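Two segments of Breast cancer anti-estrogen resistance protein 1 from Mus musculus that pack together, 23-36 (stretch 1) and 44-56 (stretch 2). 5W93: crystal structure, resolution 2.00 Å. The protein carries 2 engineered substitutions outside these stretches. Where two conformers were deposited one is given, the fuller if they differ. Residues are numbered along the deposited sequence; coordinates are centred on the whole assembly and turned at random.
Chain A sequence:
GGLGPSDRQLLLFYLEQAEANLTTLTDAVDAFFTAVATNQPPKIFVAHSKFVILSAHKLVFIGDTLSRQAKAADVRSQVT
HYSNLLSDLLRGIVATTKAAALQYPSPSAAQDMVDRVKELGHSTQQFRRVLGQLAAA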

ATOM      1  N   THR A  23       7.006   1.509   8.441  1.00 43.97           N
ATOM      2  CA  THR A  23       8.338   2.116   8.351  1.00 42.69           C
ATOM      3  C   THR A  23       8.978   1.910   6.984  1.00 42.68           C
ATOM      4  O   THR A  23       9.446   2.864   6.354  1.00 42.90           O
ATOM      5  N   THR A  24       9.011   0.654   6.549  1.00 38.25           N
ATOM      6  CA  THR A  24       9.493   0.292   5.226  1.00 37.82           C
ATOM      7  C   THR A  24       8.701   1.031   4.139  1.00 33.77           C
ATOM      8  O   THR A  24       9.277   1.511   3.150  1.00 29.06           O
ATOM      9  N   LEU A  25       7.384   1.115   4.312  1.00 25.73           N
ATOM     10  CA  LEU A  25       6.541   1.777   3.317  1.00 24.55           C
ATOM     11  C   LEU A  25       6.844   3.261   3.245  1.00 24.53           C
ATOM     12  O   LEU A  25       6.928   3.832   2.157  1.00 26.18           O
ATOM     13  N   THR A  26       7.011   3.888   4.406  1.00 23.07           N
ATOM     14  CA  THR A  26       7.310   5.310   4.457  1.00 28.29           C
ATOM     15  C   THR A  26       8.632   5.612   3.767  1.00 28.46           C
ATOM     16  O   THR A  26       8.732   6.589   3.029  1.00 26.17           O
ATOM     17  N   ASP A  27       9.638   4.769   4.000  1.00 30.71           N
ATOM     18  CA  ASP A  27      10.915   4.918   3.310  1.00 26.80           C
ATOM     19  C   ASP A  27      10.740   4.750   1.792  1.00 27.61           C
ATOM     20  O   ASP A  27      11.360   5.470   1.015  1.00 27.48           O
ATOM     21  N   ALA A  28       9.898   3.810   1.365  1.00 25.78           N
ATOM     22  CA  ALA A  28       9.737   3.566  -0.080  1.00 24.28           C
ATOM     23  C   ALA A  28       8.950   4.688  -0.760  1.00 23.26           C
ATOM     24  O   ALA A  28       9.264   5.092  -1.889  1.00 23.16           O
ATOM     25  N   VAL A  29       7.916   5.177  -0.084  1.00 21.86           N
ATOM     26  CA  VAL A  29       7.128   6.295  -0.597  1.00 22.33           C
ATOM     27  C   VAL A  29       7.950   7.594  -0.662  1.00 28.80           C
ATOM     28  O   VAL A  29       7.891   8.308  -1.658  1.00 28.84           O
ATOM     29  N   ASP A  30       8.710   7.882   0.393  1.00 27.65           N
ATOM     30  CA  ASP A  30       9.638   9.014   0.411  1.00 27.33           C
ATOM     31  C   ASP A  30      10.614   8.965  -0.757  1.00 25.37           C
ATOM     32  O   ASP A  30      10.835   9.963  -1.435  1.00 28.59           O
ATOM     33  N   ALA A  31      11.217   7.794  -0.966  1.00 25.42           N
ATOM     34  CA  ALA A  31      12.192   7.614  -2.028  1.00 29.60           C
ATOM     35  C   ALA A  31      11.517   7.821  -3.380  1.00 28.51           C
ATOM     36  O   ALA A  31      12.099   8.422  -4.286  1.00 26.09           O
ATOM     37  N   PHE A  32      10.284   7.327  -3.508  1.00 26.77           N
ATOM     38  CA  PHE A  32       9.519   7.508  -4.734  1.00 23.55           C
ATOM     39  C   PHE A  32       9.265   8.999  -5.002  1.00 30.06           C
ATOM     40  O   PHE A  32       9.497   9.475  -6.111  1.00 29.07           O
ATOM     41  N   PHE A  33       8.801   9.736  -3.993  1.00 27.99           N
ATOM     42  CA  PHE A  33       8.517  11.160  -4.174  1.00 29.30           C
ATOM     43  C   PHE A  33       9.765  11.934  -4.563  1.00 29.55           C
ATOM     44  O   PHE A  33       9.699  12.835  -5.396  1.00 29.57           O
ATOM     45  N   THR A  34      10.901  11.564  -3.967  1.00 26.27           N
ATOM     46  CA  THR A  34      12.182  12.215  -4.253  1.00 28.16           C
ATOM     47  C   THR A  34      12.627  11.982  -5.700  1.00 27.20           C
ATOM     48  O   THR A  34      13.132  12.898  -6.363  1.00 30.32           O
ATOM     49  N   ALA A  35      12.434  10.757  -6.178  1.00 24.62           N
ATOM     50  CA  ALA A  35      12.688  10.408  -7.573  1.00 30.60           C
ATOM     51  C   ALA A  35      11.879  11.281  -8.519  1.00 30.01           C
ATOM     52  O   ALA A  35      12.399  11.756  -9.528  1.00 29.49           O
ATOM     53  N   VAL A  36      10.611  11.502  -8.198  1.00 28.12           N
ATOM     54  CA  VAL A  36       9.774  12.315  -9.064  1.00 23.60           C
ATOM     55  C   VAL A  36      10.155  13.794  -8.954  1.00 28.61           C
ATOM     56  O   VAL A  36      10.160  14.517  -9.955  1.00 35.44           O
ATOM     57  N   ILE A  44      14.217   4.780 -13.359  1.00 28.98           N
ATOM     58  CA  ILE A  44      14.293   5.060 -11.930  1.00 31.54           C
ATOM     59  C   ILE A  44      12.913   5.071 -11.240  1.00 29.98           C
ATOM     60  O   ILE A  44      12.726   4.373 -10.242  1.00 29.22           O
ATOM     61  N   PHE A  45      11.943   5.844 -11.733  1.00 26.72           N
ATOM     62  CA  PHE A  45      10.702   5.955 -10.951  1.00 29.36           C
ATOM     63  C   PHE A  45       9.829   4.694 -11.041  1.00 24.32           C
ATOM     64  O   PHE A  45       9.069   4.411 -10.105  1.00 20.60           O
ATOM     65  N   VAL A  46       9.980   3.916 -12.118  1.00 20.32           N
ATOM     66  CA  VAL A  46       9.287   2.634 -12.230  1.00 20.44           C
ATOM     67  C   VAL A  46       9.828   1.622 -11.203  1.00 24.69           C
ATOM     68  O   VAL A  46       9.059   0.895 -10.585  1.00 22.43           O
ATOM     69  N   ALA A  47      11.144   1.587 -11.030  1.00 26.46           N
ATOM     70  CA  ALA A  47      11.755   0.803  -9.945  1.00 25.75           C
ATOM     71  C   ALA A  47      11.198   1.216  -8.581  1.00 27.74           C
ATOM     72  O   ALA A  47      10.850   0.365  -7.769  1.00 25.20           O
ATOM     73  N   HIS A  48      11.115   2.519  -8.330  1.00 26.89           N
ATOM     74  CA  HIS A  48      10.616   3.001  -7.043  1.00 27.60           C
ATOM     75  C   HIS A  48       9.119   2.712  -6.863  1.00 25.03           C
ATOM     76  O   HIS A  48       8.661   2.485  -5.749  1.00 23.63           O
ATOM     77  N   SER A  49       8.366   2.707  -7.957  1.00 21.84           N
ATOM     78  CA  SER A  49       6.975   2.290  -7.914  0.51 21.38           C
ATOM     79  C   SER A  49       6.870   0.858  -7.407  1.00 23.84           C
ATOM     80  O   SER A  49       6.069   0.554  -6.516  1.00 21.59           O
ATOM     81  N   LYS A  50       7.672  -0.028  -7.986  1.00 19.00           N
ATOM     82  CA  LYS A  50       7.660  -1.420  -7.563  1.00 23.29           C
ATOM     83  C   LYS A  50       8.011  -1.551  -6.077  1.00 20.65           C
ATOM     84  O   LYS A  50       7.451  -2.399  -5.388  1.00 23.98           O
ATOM     85  N   PHE A  51       8.927  -0.722  -5.582  1.00 22.68           N
ATOM     86  CA  PHE A  51       9.302  -0.778  -4.157  1.00 22.13           C
ATOM     87  C   PHE A  51       8.109  -0.381  -3.271  1.00 23.37           C
ATOM     88  O   PHE A  51       7.865  -0.970  -2.200  1.00 20.08           O
ATOM     89  N   VAL A  52       7.370   0.632  -3.721  1.00 22.03           N
ATOM     90  CA  VAL A  52       6.176   1.079  -2.998  1.00 20.41           C
ATOM     91  C   VAL A  52       5.119  -0.026  -2.950  1.00 20.37           C
ATOM     92  O   VAL A  52       4.530  -0.302  -1.906  1.00 19.88           O
ATOM     93  N   ILE A  53       4.900  -0.662  -4.095  1.00 19.11           N
ATOM     94  CA  ILE A  53       3.907  -1.716  -4.228  1.00 19.91           C
ATOM     95  C   ILE A  53       4.268  -2.925  -3.359  1.00 22.60           C
ATOM     96  O   ILE A  53       3.448  -3.446  -2.605  1.00 24.64           O
ATOM     97  N   LEU A  54       5.505  -3.372  -3.471  1.00 22.33           N
ATOM     98  CA  LEU A  54       5.948  -4.499  -2.672  1.00 24.76           C
ATOM     99  C   LEU A  54       5.801  -4.246  -1.164  1.00 20.84           C
ATOM    100  O   LEU A  54       5.314  -5.101  -0.428  1.00 24.33           O
ATOM    101  N   SER A  55       6.180  -3.061  -0.709  1.00 20.64           N
ATOM    102  CA  SER A  55       6.148  -2.771   0.722  1.00 22.51           C
ATOM    103  C   SER A  55       4.702  -2.554   1.225  1.00 30.63           C
ATOM    104  O   SER A  55       4.347  -3.021   2.309  1.00 24.73           O
ATOM    105  N   ALA A  56       3.858  -1.880   0.445  1.00 24.41           N
ATOM    106  CA  ALA A  56       2.454  -1.745   0.816  1.00 21.14           C
ATOM    107  C   ALA A  56       1.702  -3.083   0.768  1.00 23.58           C
ATOM    108  O   ALA A  56       0.751  -3.293   1.530  1.00 21.17           O
TER

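The two helices run antiparallel, their directions 161° apart and their axes approaching to 8.5 Å, a close spacing that favours small residues along the seam. No direct hydrogen bond crosses between them; apolar packing and one bridging water make the contact.

T23 lies out of reach. T24 (chi1 m) points toward stretch 2 at the exposed margin, where its methyl CG2 lies 3.7 Å from S55 CB. L25 leaves its helix sideways, but with chi1 t and chi2 p its end comes nearer: CD1 reaches 3.8 Å from A56 CB and 3.2 Å from S55 OG. S55 OG (chi1 p) turns back to its own helix, within hydrogen-bonding range of both F51 O (3.0 Å) and V52 O (3.1 Å), so a polar group is accommodated beside leucine.

T26 and D27 make no contact, as befits exposed polar residues. A28 points straight in, and its lone methyl suits the narrow gap where its CA is 5.2 Å from that of V52. Its CB lies 4.3 Å from F51 CB and 4.2 Å from V52 CG2. V52 (chi1 t) is a knob among L25, A28, V29 and F32; V29 (chi1 t) contributes CG2, 4.2 Å from V52 CG2.

Beyond exposed D30, A31 places CB 3.7 Å from H48 ND1, and the imidazole (chi1 m) sets a face against A31 O. Water 1 donates to A28 O (2.5 Å) and H48 O (3.1 Å) and hydrogen-bonds H48 ND1 (3.0 Å), linking the helices.

F32 (chi1 t, chi2 86°) is the reciprocal knob, among F45, H48, S49 and V52. Its ring edge meets H48 CB, 4.0 Å from CD1, while CE1 lies 3.3 Å from S49 OG. Finally, A35 points inward, its small CB 4.2 Å from I44 CG2 and 4.1 Å from H48 CD2.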

ATOM      1  CB  THR A  23       9.292   1.542   9.410  1.00 47.00           C
ATOM      2  OG1 THR A  23       8.835   1.909  10.717  1.00 44.75           O
ATOM      3  CG2 THR A  23      10.709   2.061   9.197  1.00 45.43           C
ATOM      4  CB  THR A  24       9.391  -1.233   4.999  1.00 45.97           C
ATOM      5  OG1 THR A  24      10.301  -1.910   5.872  1.00 53.38           O
ATOM      6  CG2 THR A  24       9.728  -1.609   3.552  1.00 43.39           C
ATOM      7  CB  LEU A  25       5.059   1.565   3.623  1.00 26.85           C
ATOM      8  CG  LEU A  25       4.068   2.221   2.660  1.00 26.32           C
ATOM      9  CD1 LEU A  25       4.340   1.809   1.209  1.00 29.13           C
ATOM     10  CD2 LEU A  25       2.651   1.849   3.045  1.00 30.23           C
ATOM     11  CB  THR A  26       7.364   5.827   5.905  1.00 36.34           C
ATOM     12  OG1 THR A  26       6.153   5.468   6.573  1.00 35.47           O
ATOM     13  CG2 THR A  26       7.503   7.338   5.911  1.00 41.54           C
ATOM     14  CB  ASP A  27      11.948   3.919   3.834  1.00 29.86           C
ATOM     15  CG  ASP A  27      12.402   4.233   5.254  1.00 38.69           C
ATOM     16  OD1 ASP A  27      12.172   5.374   5.717  1.00 37.69           O
ATOM     17  OD2 ASP A  27      12.990   3.345   5.900  1.00 43.01           O
ATOM     18  CB  ALA A  28       9.058   2.211  -0.331  1.00 21.56           C
ATOM     19  CB  VAL A  29       5.869   6.512   0.257  1.00 30.92           C
ATOM     20  CG1 VAL A  29       5.184   7.809  -0.106  1.00 29.00           C
ATOM     21  CG2 VAL A  29       4.910   5.334   0.078  1.00 30.33           C
ATOM     22  CB  ASP A  30      10.452   9.040   1.712  1.00 26.95           C
ATOM     23  CG  ASP A  30       9.646   9.484   2.917  1.00 39.27           C
ATOM     24  OD1 ASP A  30       8.522  10.002   2.743  1.00 37.59           O
ATOM     25  OD2 ASP A  30      10.166   9.319   4.050  1.00 42.79           O
ATOM     26  CB  ALA A  31      12.833   6.239  -1.948  1.00 30.60           C
ATOM     27  CB  PHE A  32       8.187   6.743  -4.681  1.00 21.17           C
ATOM     28  CG  PHE A  32       7.265   7.066  -5.835  1.00 23.65           C
ATOM     29  CD1 PHE A  32       7.368   6.381  -7.040  1.00 27.47           C
ATOM     30  CD2 PHE A  32       6.307   8.057  -5.713  1.00 25.80           C
ATOM     31  CE1 PHE A  32       6.523   6.696  -8.106  1.00 31.29           C
ATOM     32  CE2 PHE A  32       5.471   8.369  -6.774  1.00 30.22           C
ATOM     33  CZ  PHE A  32       5.584   7.689  -7.964  1.00 25.82           C
ATOM     34  CB  PHE A  33       7.910  11.777  -2.911  1.00 27.47           C
ATOM     35  CG  PHE A  33       6.497  11.344  -2.635  1.00 33.00           C
ATOM     36  CD1 PHE A  33       5.646  10.991  -3.670  1.00 27.07           C
ATOM     37  CD2 PHE A  33       6.019  11.299  -1.330  1.00 34.52           C
ATOM     38  CE1 PHE A  33       4.339  10.589  -3.414  1.00 26.38           C
ATOM     39  CE2 PHE A  33       4.717  10.916  -1.069  1.00 35.96           C
ATOM     40  CZ  PHE A  33       3.874  10.554  -2.110  1.00 36.75           C
ATOM     41  CB  THR A  34      13.277  11.724  -3.285  1.00 26.46           C
ATOM     42  OG1 THR A  34      13.039  12.291  -1.989  1.00 29.61           O
ATOM     43  CG2 THR A  34      14.683  12.122  -3.771  1.00 28.00           C
ATOM     44  CB  ALA A  35      12.373   8.942  -7.823  1.00 30.99           C
ATOM     45  CB  VAL A  36       8.271  12.118  -8.770  1.00 31.59           C
ATOM     46  CG1 VAL A  36       7.435  13.092  -9.593  1.00 37.26           C
ATOM     47  CG2 VAL A  36       7.854  10.675  -9.104  1.00 33.36           C
ATOM     48  CB  ILE A  44      14.991   6.413 -11.659  1.00 31.68           C
ATOM     49  CG1 ILE A  44      16.400   6.435 -12.269  1.00 30.49           C
ATOM     50  CG2 ILE A  44      15.023   6.710 -10.156  1.00 33.14           C
ATOM     51  CD1 ILE A  44      17.338   5.364 -11.727  1.00 33.64           C
ATOM     52  CB  PHE A  45       9.912   7.238 -11.295  1.00 25.53           C
ATOM     53  CG  PHE A  45       9.236   7.264 -12.666  1.00 25.24           C
ATOM     54  CD1 PHE A  45       8.119   6.490 -12.931  1.00 22.14           C
ATOM     55  CD2 PHE A  45       9.664   8.161 -13.639  1.00 24.13           C
ATOM     56  CE1 PHE A  45       7.482   6.542 -14.163  1.00 21.16           C
ATOM     57  CE2 PHE A  45       9.029   8.239 -14.862  1.00 25.28           C
ATOM     58  CZ  PHE A  45       7.942   7.424 -15.133  1.00 26.53           C
ATOM     59  CB  VAL A  46       9.407   2.029 -13.657  1.00 22.39           C
ATOM     60  CG1 VAL A  46       8.970   0.578 -13.662  1.00 31.43           C
ATOM     61  CG2 VAL A  46       8.577   2.861 -14.670  1.00 20.63           C
ATOM     62  CB  ALA A  47      13.282   0.954  -9.957  1.00 25.54           C
ATOM     63  CB  HIS A  48      10.928   4.493  -6.868  1.00 24.23           C
ATOM     64  CG  HIS A  48      12.358   4.746  -6.517  1.00 29.17           C
ATOM     65  ND1 HIS A  48      12.849   4.596  -5.233  1.00 28.77           N
ATOM     66  CD2 HIS A  48      13.426   5.061  -7.290  1.00 29.46           C
ATOM     67  CE1 HIS A  48      14.147   4.834  -5.228  1.00 32.03           C
ATOM     68  NE2 HIS A  48      14.525   5.113  -6.466  1.00 33.79           N
ATOM     69  CB  SER A  49       6.329   2.415  -9.302  0.51 22.83           C
ATOM     70  OG  SER A  49       5.963   3.759  -9.555  0.51 21.98           O
ATOM     71  CB  LYS A  50       8.618  -2.251  -8.416  1.00 21.58           C
ATOM     72  CG  LYS A  50       8.130  -2.402  -9.859  1.00 26.46           C
ATOM     73  CD  LYS A  50       8.927  -3.464 -10.594  1.00 33.60           C
ATOM     74  CE  LYS A  50      10.237  -2.918 -11.078  1.00 41.70           C
ATOM     75  NZ  LYS A  50      10.572  -3.470 -12.435  1.00 41.70           N
ATOM     76  CB  PHE A  51      10.490   0.154  -3.844  1.00 24.87           C
ATOM     77  CG  PHE A  51      11.739  -0.114  -4.652  1.00 29.80           C
ATOM     78  CD1 PHE A  51      12.016  -1.381  -5.158  1.00 29.11           C
ATOM     79  CD2 PHE A  51      12.653   0.911  -4.884  1.00 23.67           C
ATOM     80  CE1 PHE A  51      13.173  -1.625  -5.886  1.00 35.79           C
ATOM     81  CE2 PHE A  51      13.821   0.667  -5.625  1.00 26.58           C
ATOM     82  CZ  PHE A  51      14.073  -0.597  -6.117  1.00 29.11           C
ATOM     83  CB  VAL A  52       5.567   2.343  -3.643  1.00 21.03           C
ATOM     84  CG1 VAL A  52       4.174   2.594  -3.112  1.00 20.35           C
ATOM     85  CG2 VAL A  52       6.467   3.552  -3.369  1.00 24.01           C
ATOM     86  CB  ILE A  53       3.784  -2.152  -5.711  1.00 21.07           C
ATOM     87  CG1 ILE A  53       3.159  -1.021  -6.525  1.00 25.65           C
ATOM     88  CG2 ILE A  53       2.958  -3.419  -5.847  1.00 20.15           C
ATOM     89  CD1 ILE A  53       3.323  -1.206  -8.048  1.00 29.27           C
ATOM     90  CB  LEU A  54       7.387  -4.822  -3.057  1.00 28.53           C
ATOM     91  CG  LEU A  54       8.474  -5.269  -2.102  1.00 55.22           C
ATOM     92  CD1 LEU A  54       8.249  -6.713  -1.677  1.00 66.56           C
ATOM     93  CD2 LEU A  54       9.759  -5.122  -2.885  1.00 62.26           C
ATOM     94  CB  SER A  55       7.041  -1.561   1.034  1.00 27.37           C
ATOM     95  OG  SER A  55       6.536  -0.371   0.437  1.00 43.01           O
ATOM     96  CB  ALA A  56       1.750  -0.725  -0.082  1.00 26.85           C
TER
HETATM   97  O   HOH W   1      10.459   3.732  -3.620  1.00 31.95           O